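Local structure of organic hydroperoxide resistance protein (Elizabethkingia anophelis NUHP1, 6D9N) at residues F36-P41 / D50-P54; I79-T85 / N109-V113. The protein probably reduces organic hydroperoxides through a pair of redox-active cysteines, helping the bacterium resist peroxide stress. All coordinates share one frame. Where two conformers were deposited one is given. Residues are numbered along the deposited sequence.

Overall arrangement
The two contacts follow one another along the chain and lie on opposite sides of its centre, with centres about 33 Å apart and nearest atoms about 19 Å apart. Helix 54-77 runs between them: contact 1 (36-41 with 50-54) ties its N-terminal entry to strand 35-38, outermost in this chain's antiparallel sheet of 11-20, 25-29 and 35-38, whereas contact 2 (79-85 with 109-113) pairs the loop that leaves it with the loop after strand 100-109, at one end of the sheet 85-94, 100-109 and 141-146. Both also touch the second subunit, consistent with the intertwined dimer of the OsmC/Ohr fold. Cys65, disulfide-bonded to Cys129, lies on the helix joining them.

Contact 1: F36-P41 / D50-P54; sequences FEVRYP and DYANP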
# COMPACT_ATOMS: atom_id res chain seq x y z
N PHE B 36 8.73 -12.25 0.59
CA PHE B 36 9.34 -12.18 1.91
C PHE B 36 8.33 -12.56 2.97
O PHE B 36 7.12 -12.72 2.71
CB PHE B 36 9.98 -10.80 2.20
CG PHE B 36 9.09 -9.62 1.87
CD1 PHE B 36 7.96 -9.34 2.63
CD2 PHE B 36 9.46 -8.77 0.86
CE1 PHE B 36 7.17 -8.25 2.34
CE2 PHE B 36 8.69 -7.68 0.57
CZ PHE B 36 7.55 -7.42 1.31
N GLU B 37 8.84 -12.69 4.18
CA GLU B 37 8.02 -12.99 5.35
C GLU B 37 7.39 -11.71 5.88
O GLU B 37 7.98 -10.63 5.82
CB GLU B 37 8.90 -13.59 6.45
CG GLU B 37 9.49 -14.94 6.09
CD GLU B 37 8.45 -15.96 5.67
OE1 GLU B 37 7.63 -16.41 6.52
OE2 GLU B 37 8.45 -16.31 4.48
N VAL B 38 6.19 -11.85 6.44
CA VAL B 38 5.58 -10.77 7.22
C VAL B 38 5.20 -11.34 8.59
O VAL B 38 4.83 -12.51 8.74
CB VAL B 38 4.35 -10.14 6.52
CG1 VAL B 38 4.78 -9.32 5.31
CG2 VAL B 38 3.31 -11.17 6.18
N ARG B 39 5.31 -10.49 9.61
CA ARG B 39 5.02 -10.91 10.99
C ARG B 39 4.42 -9.71 11.72
O ARG B 39 4.67 -8.55 11.35
CB ARG B 39 6.29 -11.31 11.73
CG ARG B 39 7.03 -12.53 11.20
CD ARG B 39 6.22 -13.84 11.41
NE ARG B 39 7.00 -15.00 10.97
CZ ARG B 39 7.08 -15.47 9.73
NH1 ARG B 39 6.40 -14.90 8.73
NH2 ARG B 39 7.83 -16.54 9.49
N TYR B 40 3.67 -9.96 12.76
CA TYR B 40 3.25 -8.86 13.63
C TYR B 40 4.47 -8.26 14.32
O TYR B 40 5.32 -9.01 14.83
CB TYR B 40 2.21 -9.34 14.66
CG TYR B 40 0.86 -9.73 14.02
CD1 TYR B 40 0.12 -8.80 13.29
CD2 TYR B 40 0.36 -11.02 14.10
CE1 TYR B 40 -1.11 -9.14 12.69
CE2 TYR B 40 -0.85 -11.38 13.51
CZ TYR B 40 -1.57 -10.43 12.80
OH TYR B 40 -2.77 -10.79 12.20
N PRO B 41 4.59 -6.94 14.34
CA PRO B 41 5.72 -6.30 15.01
C PRO B 41 5.52 -6.35 16.52
O PRO B 41 4.43 -6.62 17.02
CB PRO B 41 5.66 -4.86 14.50
CG PRO B 41 4.20 -4.63 14.30
CD PRO B 41 3.71 -5.93 13.70
N ASP B 50 11.95 -7.96 13.46
CA ASP B 50 12.88 -8.38 12.41
C ASP B 50 12.25 -8.47 11.03
O ASP B 50 13.01 -8.60 10.05
CB ASP B 50 13.47 -9.75 12.74
CG ASP B 50 14.37 -9.74 13.96
OD1 ASP B 50 14.85 -8.68 14.39
OD2 ASP B 50 14.62 -10.84 14.48
N TYR B 51 10.93 -8.41 10.91
CA TYR B 51 10.27 -8.71 9.64
C TYR B 51 9.35 -7.58 9.19
O TYR B 51 8.91 -6.72 9.98
CB TYR B 51 9.53 -10.07 9.68
CG TYR B 51 10.49 -11.16 10.09
CD1 TYR B 51 10.52 -11.61 11.40
CD2 TYR B 51 11.41 -11.68 9.20
CE1 TYR B 51 11.46 -12.57 11.82
CE2 TYR B 51 12.35 -12.61 9.61
CZ TYR B 51 12.36 -13.06 10.91
OH TYR B 51 13.33 -13.96 11.30
N ALA B 52 9.02 -7.62 7.89
CA ALA B 52 8.09 -6.67 7.31
C ALA B 52 6.67 -6.91 7.83
O ALA B 52 6.38 -7.90 8.52
CB ALA B 52 8.13 -6.79 5.79
N ASN B 53 5.78 -5.97 7.53
CA ASN B 53 4.36 -6.06 7.89
C ASN B 53 3.60 -5.16 6.93
O ASN B 53 4.22 -4.40 6.16
CB ASN B 53 4.14 -5.70 9.38
CG ASN B 53 4.72 -4.33 9.74
OD1 ASN B 53 4.41 -3.34 9.09
ND2 ASN B 53 5.60 -4.27 10.75
N PRO B 54 2.27 -5.27 6.88
CA PRO B 54 1.54 -4.48 5.88
C PRO B 54 1.61 -2.98 6.10
O PRO B 54 1.50 -2.21 5.14
CB PRO B 54 0.13 -5.05 5.92
CG PRO B 54 0.31 -6.43 6.61
CD PRO B 54 1.39 -6.24 7.58
O HOH W 1 10.42 -9.47 6.21
O HOH W 2 6.77 -6.84 11.70
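Tyr51, Ala52 and Arg39 bury the most surface in this water-mediated junction between the end of strand 35-38 and the N-cap of helix 54-77, at the dimer interface of an OsmC/Ohr-type fold. One direct hydrogen bond joins the backbones, Arg39 N to Ala52 O at 3.0 Å, and Val38 CA approaches the same Ala52 O at 3.3 Å in a CA-H...O contact. Water 1 joins Glu37 O (2.7 Å) to Ala52 N (2.9 Å); water 2 lies 2.7 Å from both Arg39 O and Tyr51 O and 3.0 Å from Asn53 ND2. The methyl of Ala52 fits against Phe36 (CE1 to CB 3.9 Å) and Val38 (CG1 to CB 4.2 Å). Tyr51 packs on the aliphatic part of Arg39, CD1 to CG 3.6 Å; the guanidinium CZ, 5.5 Å from the ring centroid, adds at most a weak cation-pi attraction. A salt bridge, Arg39 NH1 to Glu37 OE1 at 2.9 Å, holds that guanidinium, while Glu37 also bonds His26. Phe36 and Val38 pair with Val27 and Gly25 of strand 25-29. Asn53 N-caps helix 54-77 through Met56 N; Asn53 ND2 bonds Tyr13 and Tyr40 OH bonds Ser68, both of the second subunit.

Contact 2: I79-T85 / N109-V113; sequences IKTGETT and NIPGV
Two loops run antiparallel as a continuation of a beta hairpin: residues 79-85 lead from helix 54-77 into strand 85-94, and residues 109-113 leave strand 100-109 for helix 115-128. The register is Thr85-Asn109, Thr84-Ile110, Gly82-Pro111 and Thr81-Gly112, CA atoms 4.7 to 5.2 Å apart; Glu83 has no counterpart, its CA-to-CB bond pointing away. Thr85 and Asn109 form an antiparallel hydrogen-bonded pair, Asn109 N to Thr85 O 2.8 Å and Thr85 N to Asn109 O 3.2 Å, side chains on one face. Further along, Gly82 N bonds Pro111 O at 2.9 Å. Both backbones are mostly extended until a type II turn from Ile110 to Val113 places Gly112 at phi/psi 85/9, favouring glycine. A CB on Gly82 would lie 2.8 Å from Pro111 CB. Pro111 CD approaches Glu83 O at 3.3 Å. Thr81 takes the p rotamer, OG1 donating to Gly82 O at 2.7 Å. Val113 CG1 meets Thr81 CG2 at 3.6 Å and Ile79 CD1 at 4.0 Å, and Ile110 CG2 lies 3.9 Å from Thr81 CB; Ile74 and Leu70 of helix 54-77 and Leu121 and Ala118 of helix 115-128 pack on this apolar layer. Thr84 OG1 bonds Asp67 and Asn71, Asn109 OD1 bonds Ser146, and Glu83 OE2 and Thr84 O both bond Thr20 of the second subunit. Water 3 bridges Lys80 O (3.1 Å) and Gly112 O (2.9 Å); water 4 joins Glu83 O (2.8 Å), Thr85 OG1 (2.8 Å) and Asn109 ND2 (3.0 Å). Direct bonds are few because Pro111 has no N-H to give; Gly82 permits the close approach, and waters bridge where the backbones part.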
# COMPACT_ATOMS: atom_id res chain seq x y z
N ILE B 79 11.40 22.10 -14.59
CA ILE B 79 12.03 22.86 -13.50
C ILE B 79 13.26 22.09 -13.02
O ILE B 79 13.19 20.87 -12.77
CB ILE B 79 11.04 23.13 -12.34
CG1 ILE B 79 11.71 23.95 -11.21
CG2 ILE B 79 10.47 21.85 -11.81
CD1 ILE B 79 10.73 24.61 -10.21
N LYS B 80 14.39 22.80 -12.86
CA LYS B 80 15.61 22.21 -12.31
C LYS B 80 15.49 22.05 -10.80
O LYS B 80 15.20 23.01 -10.09
CB LYS B 80 16.79 23.14 -12.60
CG LYS B 80 18.12 22.62 -12.11
CD LYS B 80 19.24 23.65 -12.35
CE LYS B 80 20.57 23.14 -11.83
NZ LYS B 80 21.64 24.18 -12.00
N THR B 81 15.70 20.82 -10.32
CA THR B 81 15.73 20.57 -8.88
C THR B 81 16.85 19.60 -8.58
O THR B 81 17.34 18.90 -9.47
CB THR B 81 14.42 19.93 -8.35
OG1 THR B 81 14.38 18.52 -8.58
CG2 THR B 81 13.21 20.53 -8.97
N GLY B 82 17.21 19.50 -7.30
CA GLY B 82 18.03 18.40 -6.88
C GLY B 82 17.22 17.12 -6.73
O GLY B 82 16.02 17.09 -6.91
N GLU B 83 17.90 16.05 -6.32
CA GLU B 83 17.20 14.78 -6.17
C GLU B 83 16.24 14.85 -4.98
O GLU B 83 16.63 15.29 -3.89
CB GLU B 83 18.21 13.65 -5.98
CG GLU B 83 17.55 12.26 -5.85
CD GLU B 83 18.58 11.16 -5.80
OE1 GLU B 83 19.29 10.95 -6.82
OE2 GLU B 83 18.65 10.50 -4.75
N THR B 84 14.98 14.50 -5.22
CA THR B 84 13.96 14.61 -4.17
C THR B 84 14.01 13.42 -3.22
O THR B 84 14.54 12.34 -3.54
CB THR B 84 12.56 14.70 -4.80
OG1 THR B 84 12.30 13.51 -5.55
CG2 THR B 84 12.43 15.89 -5.70
N THR B 85 13.45 13.63 -2.03
CA THR B 85 13.26 12.59 -1.02
C THR B 85 11.84 12.68 -0.50
O THR B 85 11.33 13.78 -0.26
CB THR B 85 14.25 12.83 0.14
OG1 THR B 85 15.58 12.91 -0.40
CG2 THR B 85 14.18 11.74 1.23
N ASN B 109 11.08 16.52 0.33
CA ASN B 109 12.14 17.51 0.23
C ASN B 109 12.54 17.70 -1.22
O ASN B 109 12.83 16.72 -1.92
CB ASN B 109 13.37 17.13 1.05
CG ASN B 109 14.39 18.25 1.06
OD1 ASN B 109 14.19 19.26 1.71
ND2 ASN B 109 15.46 18.09 0.32
N ILE B 110 12.61 18.95 -1.65
CA ILE B 110 12.93 19.29 -3.04
C ILE B 110 14.07 20.29 -3.02
O ILE B 110 13.84 21.50 -2.82
CB ILE B 110 11.71 19.87 -3.78
CG1 ILE B 110 10.48 18.97 -3.62
CG2 ILE B 110 12.06 20.08 -5.27
CD1 ILE B 110 9.17 19.61 -4.13
N PRO B 111 15.32 19.86 -3.21
CA PRO B 111 16.43 20.82 -3.18
C PRO B 111 16.38 21.75 -4.37
O PRO B 111 15.98 21.37 -5.47
CB PRO B 111 17.68 19.93 -3.30
CG PRO B 111 17.20 18.54 -2.94
CD PRO B 111 15.78 18.46 -3.41
N GLY B 112 16.82 23.00 -4.16
CA GLY B 112 17.10 23.92 -5.24
C GLY B 112 15.93 24.71 -5.76
O GLY B 112 16.10 25.41 -6.77
N VAL B 113 14.78 24.66 -5.11
CA VAL B 113 13.63 25.44 -5.53
C VAL B 113 13.22 26.36 -4.40
O VAL B 113 13.63 26.20 -3.24
CB VAL B 113 12.45 24.53 -5.94
CG1 VAL B 113 12.87 23.57 -7.03
CG2 VAL B 113 11.89 23.74 -4.73
O HOH W 3 17.73 24.15 -8.75
O HOH W 4 16.16 15.53 -1.12